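Local coordinates for protein DNA polymerase III subunit beta (Pseudomonas aeruginosa, PDB 4TSZ) that forms a sliding clamp that tethers DNA polymerases and other proteins to DNA and gives them processivity, at residues Phe129-Ser134 with Gly214-Val219; Arg137-Arg142 with Ala179-Asp184. All blocks are in the same frame, centred on the assembly; numbering follows the deposited sequence.

Contact 1 (Phe129-Ser134 with Gly214-Val219); sequences FSIAQS and GEVGIV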
ATOM      1  N   PHE E 129      26.195  -4.561  26.970  1.00 68.21           N
ATOM      2  CA  PHE E 129      25.257  -5.392  27.717  1.00 67.98           C
ATOM      3  C   PHE E 129      24.391  -6.214  26.776  1.00 70.10           C
ATOM      4  O   PHE E 129      24.266  -5.883  25.597  1.00 67.40           O
ATOM      5  CB  PHE E 129      24.364  -4.498  28.612  1.00 69.41           C
ATOM      6  CG  PHE E 129      23.495  -3.498  27.872  1.00 67.99           C
ATOM      7  CD1 PHE E 129      23.964  -2.219  27.584  1.00 70.16           C
ATOM      8  CD2 PHE E 129      22.204  -3.829  27.484  1.00 68.14           C
ATOM      9  CE1 PHE E 129      23.161  -1.296  26.899  1.00 69.27           C
ATOM     10  CE2 PHE E 129      21.405  -2.910  26.791  1.00 69.29           C
ATOM     11  CZ  PHE E 129      21.884  -1.645  26.517  1.00 66.82           C
ATOM     12  N   SER E 130      23.770  -7.266  27.315  1.00 68.05           N
ATOM     13  CA  SER E 130      22.842  -8.118  26.583  1.00 66.93           C
ATOM     14  C   SER E 130      21.425  -7.835  27.092  1.00 68.64           C
ATOM     15  O   SER E 130      21.240  -7.547  28.277  1.00 69.59           O
ATOM     16  CB  SER E 130      23.203  -9.587  26.768  1.00 72.77           C
ATOM     17  OG  SER E 130      22.736 -10.342  25.663  1.00 82.71           O
ATOM     18  N   ILE E 131      20.441  -7.884  26.197  1.00 62.74           N
ATOM     19  CA  ILE E 131      19.040  -7.612  26.528  1.00 62.13           C
ATOM     20  C   ILE E 131      18.089  -8.406  25.624  1.00 65.44           C
ATOM     21  O   ILE E 131      18.424  -8.691  24.477  1.00 65.18           O
ATOM     22  CB  ILE E 131      18.739  -6.066  26.527  1.00 64.32           C
ATOM     23  CG1 ILE E 131      17.402  -5.735  27.238  1.00 64.77           C
ATOM     24  CG2 ILE E 131      18.859  -5.418  25.118  1.00 63.30           C
ATOM     25  CD1 ILE E 131      16.986  -4.263  27.289  1.00 71.19           C
ATOM     26  N   ALA E 132      16.900  -8.752  26.143  1.00 62.18           N
ATOM     27  CA  ALA E 132      15.851  -9.422  25.374  1.00 60.86           C
ATOM     28  C   ALA E 132      15.446  -8.486  24.227  1.00 62.05           C
ATOM     29  O   ALA E 132      15.280  -7.282  24.456  1.00 60.23           O
ATOM     30  CB  ALA E 132      14.647  -9.689  26.263  1.00 62.42           C
ATOM     31  N   GLN E 133      15.338  -9.030  22.995  1.00 57.90           N
ATOM     32  CA  GLN E 133      14.960  -8.275  21.796  1.00 56.15           C
ATOM     33  C   GLN E 133      13.610  -7.586  21.990  1.00 59.60           C
ATOM     34  O   GLN E 133      13.441  -6.427  21.607  1.00 58.03           O
ATOM     35  CB  GLN E 133      14.925  -9.189  20.560  1.00 56.68           C
ATOM     36  CG  GLN E 133      16.308  -9.550  20.020  1.00 64.89           C
ATOM     37  CD  GLN E 133      16.257 -10.369  18.751  1.00 69.65           C
ATOM     38  OE1 GLN E 133      15.492 -10.091  17.829  1.00 59.90           O
ATOM     39  NE2 GLN E 133      17.106 -11.381  18.660  1.00 61.64           N
ATOM     40  N   SER E 134      12.680  -8.303  22.631  1.00 56.93           N
ATOM     41  CA  SER E 134      11.319  -7.900  22.973  1.00 56.70           C
ATOM     42  C   SER E 134      11.296  -6.635  23.856  1.00 57.80           C
ATOM     43  O   SER E 134      10.446  -5.766  23.643  1.00 54.47           O
ATOM     44  CB  SER E 134      10.629  -9.060  23.700  1.00 63.62           C
ATOM     45  OG  SER E 134       9.369  -8.724  24.257  1.00 75.98           O
ATOM     46  N   GLY E 214      14.320 -14.224  21.419  1.00 72.30           N
ATOM     47  CA  GLY E 214      15.729 -13.871  21.247  1.00 70.00           C
ATOM     48  C   GLY E 214      16.343 -12.786  22.107  1.00 69.06           C
ATOM     49  O   GLY E 214      15.645 -11.985  22.741  1.00 67.60           O
ATOM     50  N   GLU E 215      17.686 -12.760  22.094  1.00 63.06           N
ATOM     51  CA  GLU E 215      18.529 -11.821  22.819  1.00 61.98           C
ATOM     52  C   GLU E 215      19.323 -10.961  21.828  1.00 63.24           C
ATOM     53  O   GLU E 215      19.604 -11.396  20.705  1.00 62.19           O
ATOM     54  CB  GLU E 215      19.500 -12.604  23.713  1.00 65.18           C
ATOM     55  CG  GLU E 215      19.883 -11.885  24.996  1.00 76.08           C
ATOM     56  CD  GLU E 215      18.988 -12.078  26.208  1.00 91.57           C
ATOM     57  OE1 GLU E 215      17.846 -12.572  26.052  1.00 83.24           O
ATOM     58  OE2 GLU E 215      19.426 -11.702  27.320  1.00 81.89           O
ATOM     59  N   VAL E 216      19.686  -9.746  22.249  1.00 57.67           N
ATOM     60  CA  VAL E 216      20.497  -8.822  21.456  1.00 55.01           C
ATOM     61  C   VAL E 216      21.645  -8.256  22.308  1.00 57.31           C
ATOM     62  O   VAL E 216      21.430  -7.834  23.445  1.00 56.70           O
ATOM     63  CB  VAL E 216      19.658  -7.737  20.705  1.00 56.99           C
ATOM     64  CG1 VAL E 216      18.860  -6.849  21.664  1.00 56.87           C
ATOM     65  CG2 VAL E 216      20.521  -6.898  19.757  1.00 55.46           C
ATOM     66  N   GLY E 217      22.850  -8.306  21.758  1.00 53.29           N
ATOM     67  CA  GLY E 217      24.030  -7.737  22.384  1.00 53.83           C
ATOM     68  C   GLY E 217      24.143  -6.288  21.957  1.00 56.11           C
ATOM     69  O   GLY E 217      24.118  -6.000  20.758  1.00 54.07           O
ATOM     70  N   ILE E 218      24.234  -5.367  22.928  1.00 53.01           N
ATOM     71  CA  ILE E 218      24.337  -3.931  22.656  1.00 51.76           C
ATOM     72  C   ILE E 218      25.700  -3.391  23.050  1.00 56.73           C
ATOM     73  O   ILE E 218      26.205  -3.717  24.127  1.00 57.48           O
ATOM     74  CB  ILE E 218      23.188  -3.114  23.335  1.00 54.46           C
ATOM     75  CG1 ILE E 218      21.777  -3.575  22.876  1.00 53.70           C
ATOM     76  CG2 ILE E 218      23.374  -1.583  23.192  1.00 53.84           C
ATOM     77  CD1 ILE E 218      21.436  -3.405  21.390  1.00 56.02           C
ATOM     78  N   VAL E 219      26.279  -2.540  22.185  1.00 51.57           N
ATOM     79  CA  VAL E 219      27.527  -1.842  22.459  1.00 51.61           C
ATOM     80  C   VAL E 219      27.238  -0.358  22.264  1.00 55.62           C
ATOM     81  O   VAL E 219      26.770   0.059  21.199  1.00 52.72           O
ATOM     82  CB  VAL E 219      28.760  -2.314  21.617  1.00 55.18           C
ATOM     83  CG1 VAL E 219      30.001  -1.466  21.922  1.00 55.31           C
ATOM     84  CG2 VAL E 219      29.058  -3.799  21.836  1.00 55.80           C
TER
HETATM   85  O   HOH W   1      12.912 -11.359  23.053  1.00 52.21           O
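Ile131 and Val216, their side chains side by side and pointing the same way, form a hydrogen-bonded pair where strand 125-132 runs antiparallel to strand 215-221, at one edge of an outer sheet in the central domain of the beta sliding clamp. Ile131 N donates to Val216 O and Val216 N returns a bond to Ile131 O, at 2.8 Å. Phe129 and Ile218 form the next such pair along, with Ser130 and Gly217 between them as a non-hydrogen-bonded pair.

Phe129, Ile131, Val216 and Ile218 send their side chains to one face of the sheet. Phe129 CG sits between its own N and carbonyl carbon (chi1 62°), and the ring lies beside Ile218: Ile218 CB stands over one ring face as a CH-pi contact, 3.9 Å from the centroid, while CG2 touches CZ. Leu168 and Leu136 continue this apolar core behind the strands.

After Ala132, the N-cap, the chain turns into helix 133-141, and Gln133 reaches across to the neighbouring segment 214-219. Its N donates to Gly214 O at 3.0 Å. Its CB rests 3.6 Å from Gly214 O, and CG meets Val216 CB at 3.9 Å. With CD anti to CA (chi2 -176°), CD lies 4.0 Å from Glu215 O. At the tip OE1 accepts from Glu211 N, so both ends of the amide are tied down. NE2 donates to Glu215 O at 3.2 Å, coming from above the carbonyl plane.

Contact 2 (Arg137-Arg142 with Ala179-Asp184); sequences RRLIDR and AMCSLD
Leu139 O is gripped by two hydroxyls, Ser170 OG and Thr143 OG1, and this pins the helix residue whose side chain packs against Cys181 and Leu183. The contact is helix-on-sheet packing in the central domain of the clamp: helix 133-141 lies nearly antiparallel to strand 177-184, their local axes 8.0 Å apart.

Leu139 CD2 does most of the work. It sits 3.3 Å from Cys181 O and 3.7 Å from Cys181 SG, and also touches Leu183 CG; the two leucine side chains pass one another, pointing opposite ways.

Arg138 takes the neighbouring place. Its CG is anti to the backbone N (chi1 -178°), and the rest of the chain runs out straight as far as NE. NH1 lies 3.4 Å from Cys181 SG and 3.4 Å from Leu183 CD2, buried there without a polar partner in the model. Arg138 NE lies 3.7 Å above one face of the Arg142 guanidinium, offset toward its rim, a meeting of two cationic groups that Glu353 probably eases: it forms a salt bridge with Arg142 NH1 and a long, weak ion pair with Arg138 NH2.

Arg142 O, hydrogen-bonded to Tyr361 OH, lies 4.2 Å from Ala179 CB.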
ATOM      1  N   ARG E 137      12.718  -3.633  21.715  1.00 47.72           N
ATOM      2  CA  ARG E 137      11.704  -3.278  20.728  1.00 46.87           C
ATOM      3  C   ARG E 137      10.558  -2.479  21.377  1.00 52.36           C
ATOM      4  O   ARG E 137      10.112  -1.494  20.784  1.00 52.67           O
ATOM      5  CB  ARG E 137      11.159  -4.514  19.983  1.00 48.90           C
ATOM      6  CG  ARG E 137      10.562  -4.122  18.641  1.00 57.08           C
ATOM      7  CD  ARG E 137       9.695  -5.171  17.996  1.00 57.32           C
ATOM      8  NE  ARG E 137       8.990  -4.581  16.858  1.00 61.34           N
ATOM      9  CZ  ARG E 137       8.921  -5.123  15.648  1.00 73.37           C
ATOM     10  NH1 ARG E 137       9.502  -6.293  15.401  1.00 53.65           N
ATOM     11  NH2 ARG E 137       8.263  -4.505  14.676  1.00 62.84           N
ATOM     12  N   ARG E 138      10.105  -2.896  22.590  1.00 48.76           N
ATOM     13  CA  ARG E 138       9.075  -2.230  23.400  1.00 48.15           C
ATOM     14  C   ARG E 138       9.483  -0.773  23.671  1.00 50.15           C
ATOM     15  O   ARG E 138       8.677   0.120  23.455  1.00 48.01           O
ATOM     16  CB  ARG E 138       8.860  -2.976  24.731  1.00 49.91           C
ATOM     17  CG  ARG E 138       7.765  -2.384  25.638  1.00 64.65           C
ATOM     18  CD  ARG E 138       7.775  -2.992  27.044  1.00 81.99           C
ATOM     19  NE  ARG E 138       6.508  -2.778  27.769  1.00 92.66           N
ATOM     20  CZ  ARG E 138       6.311  -1.879  28.741  1.00110.17           C
ATOM     21  NH1 ARG E 138       7.298  -1.085  29.134  1.00 97.75           N
ATOM     22  NH2 ARG E 138       5.125  -1.774  29.328  1.00102.87           N
ATOM     23  N   LEU E 139      10.739  -0.532  24.108  1.00 48.36           N
ATOM     24  CA  LEU E 139      11.256   0.817  24.383  1.00 47.98           C
ATOM     25  C   LEU E 139      11.156   1.725  23.161  1.00 50.26           C
ATOM     26  O   LEU E 139      10.727   2.877  23.291  1.00 50.55           O
ATOM     27  CB  LEU E 139      12.704   0.780  24.896  1.00 48.42           C
ATOM     28  CG  LEU E 139      12.944   0.181  26.282  1.00 54.48           C
ATOM     29  CD1 LEU E 139      14.408   0.144  26.586  1.00 54.63           C
ATOM     30  CD2 LEU E 139      12.245   0.977  27.380  1.00 56.61           C
ATOM     31  N   ILE E 140      11.503   1.185  21.967  1.00 44.31           N
ATOM     32  CA  ILE E 140      11.464   1.928  20.704  1.00 41.77           C
ATOM     33  C   ILE E 140      10.011   2.152  20.263  1.00 43.68           C
ATOM     34  O   ILE E 140       9.636   3.296  20.020  1.00 41.68           O
ATOM     35  CB  ILE E 140      12.331   1.268  19.585  1.00 43.78           C
ATOM     36  CG1 ILE E 140      13.805   1.097  20.022  1.00 44.52           C
ATOM     37  CG2 ILE E 140      12.221   2.066  18.262  1.00 43.75           C
ATOM     38  CD1 ILE E 140      14.664   0.104  19.149  1.00 50.66           C
ATOM     39  N   ASP E 141       9.210   1.069  20.156  1.00 40.53           N
ATOM     40  CA  ASP E 141       7.820   1.125  19.700  1.00 40.82           C
ATOM     41  C   ASP E 141       6.888   1.937  20.611  1.00 44.41           C
ATOM     42  O   ASP E 141       5.942   2.529  20.108  1.00 42.55           O
ATOM     43  CB  ASP E 141       7.252  -0.280  19.435  1.00 43.39           C
ATOM     44  CG  ASP E 141       7.851  -1.012  18.240  1.00 50.77           C
ATOM     45  OD1 ASP E 141       8.494  -0.349  17.386  1.00 48.20           O
ATOM     46  OD2 ASP E 141       7.662  -2.245  18.146  1.00 56.62           O
ATOM     47  N   ARG E 142       7.170   2.001  21.925  1.00 42.16           N
ATOM     48  CA  ARG E 142       6.339   2.790  22.837  1.00 43.08           C
ATOM     49  C   ARG E 142       6.623   4.289  22.732  1.00 45.12           C
ATOM     50  O   ARG E 142       5.852   5.084  23.258  1.00 45.17           O
ATOM     51  CB  ARG E 142       6.480   2.329  24.317  1.00 44.76           C
ATOM     52  CG  ARG E 142       5.895   0.956  24.656  1.00 59.98           C
ATOM     53  CD  ARG E 142       4.388   0.919  24.645  1.00 75.97           C
ATOM     54  NE  ARG E 142       3.876  -0.442  24.811  1.00 87.57           N
ATOM     55  CZ  ARG E 142       3.467  -0.959  25.965  1.00103.83           C
ATOM     56  NH1 ARG E 142       3.509  -0.236  27.078  1.00 94.52           N
ATOM     57  NH2 ARG E 142       3.012  -2.203  26.016  1.00 93.25           N
ATOM     58  N   ALA E 179       7.567  11.307  24.551  1.00 39.39           N
ATOM     59  CA  ALA E 179       7.286   9.926  24.918  1.00 39.67           C
ATOM     60  C   ALA E 179       8.535   9.350  25.603  1.00 47.25           C
ATOM     61  O   ALA E 179       9.659   9.586  25.157  1.00 46.17           O
ATOM     62  CB  ALA E 179       6.923   9.102  23.702  1.00 38.57           C
ATOM     63  N   MET E 180       8.335   8.628  26.697  1.00 45.36           N
ATOM     64  CA  MET E 180       9.420   7.977  27.423  1.00 46.58           C
ATOM     65  C   MET E 180       9.004   6.616  27.968  1.00 50.96           C
ATOM     66  O   MET E 180       7.854   6.426  28.359  1.00 51.10           O
ATOM     67  CB  MET E 180      10.052   8.884  28.490  1.00 50.08           C
ATOM     68  CG  MET E 180       9.187   9.096  29.706  1.00 55.19           C
ATOM     69  SD  MET E 180       9.823  10.269  30.917  1.00 61.35           S
ATOM     70  CE  MET E 180      11.267   9.481  31.395  1.00 58.66           C
ATOM     71  N   CYS E 181       9.926   5.658  27.936  1.00 48.29           N
ATOM     72  CA  CYS E 181       9.678   4.312  28.452  1.00 49.05           C
ATOM     73  C   CYS E 181      10.919   3.833  29.193  1.00 55.33           C
ATOM     74  O   CYS E 181      12.024   4.000  28.682  1.00 53.77           O
ATOM     75  CB  CYS E 181       9.278   3.352  27.335  1.00 47.65           C
ATOM     76  SG  CYS E 181       8.652   1.760  27.932  1.00 52.09           S
ATOM     77  N   SER E 182      10.744   3.295  30.412  1.00 55.10           N
ATOM     78  CA  SER E 182      11.846   2.809  31.250  1.00 57.32           C
ATOM     79  C   SER E 182      11.642   1.343  31.595  1.00 67.38           C
ATOM     80  O   SER E 182      10.517   0.927  31.885  1.00 67.97           O
ATOM     81  CB  SER E 182      11.944   3.626  32.537  1.00 59.76           C
ATOM     82  OG  SER E 182      12.032   5.019  32.289  1.00 62.51           O
ATOM     83  N   LEU E 183      12.719   0.561  31.552  1.00 67.61           N
ATOM     84  CA  LEU E 183      12.708  -0.861  31.890  1.00 69.91           C
ATOM     85  C   LEU E 183      13.937  -1.189  32.733  1.00 77.23           C
ATOM     86  O   LEU E 183      15.048  -0.800  32.366  1.00 74.73           O
ATOM     87  CB  LEU E 183      12.663  -1.751  30.627  1.00 69.18           C
ATOM     88  CG  LEU E 183      11.370  -1.739  29.805  1.00 74.12           C
ATOM     89  CD1 LEU E 183      11.513  -2.597  28.548  1.00 73.15           C
ATOM     90  CD2 LEU E 183      10.145  -2.191  30.652  1.00 79.56           C
ATOM     91  N   ASP E 184      13.738  -1.870  33.878  1.00 79.19           N
ATOM     92  CA  ASP E 184      14.860  -2.223  34.742  1.00 82.10           C
ATOM     93  C   ASP E 184      15.576  -3.470  34.217  1.00 88.81           C
ATOM     94  O   ASP E 184      15.235  -4.602  34.575  1.00 90.22           O
ATOM     95  CB  ASP E 184      14.492  -2.264  36.242  1.00 86.24           C
ATOM     96  CG  ASP E 184      13.380  -3.216  36.621  1.00 98.65           C
ATOM     97  OD1 ASP E 184      12.218  -2.951  36.244  1.00 98.41           O
ATOM     98  OD2 ASP E 184      13.662  -4.199  37.345  1.00108.80           O
TER

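How the contacts relate
Helix 133-141 is the shared element: contact 1 holds its start and contact 2 its later turns, their centres about 14 Å apart. Along the chain the segments come as 129-134, 137-142, 179-184 and 214-219, so contact 2 is nested inside the loop that contact 1 closes, all within the central domain. The helix thus bridges two different sheets. The one holding 215-221 runs on through 232-237 to pair with 52-59 of the N-terminal domain; the one holding 177-184 pairs with 359-363 of the C-terminal domain. Together they build the domain as beta clamps do, with sheets outside and helices toward the central channel that encircles DNA.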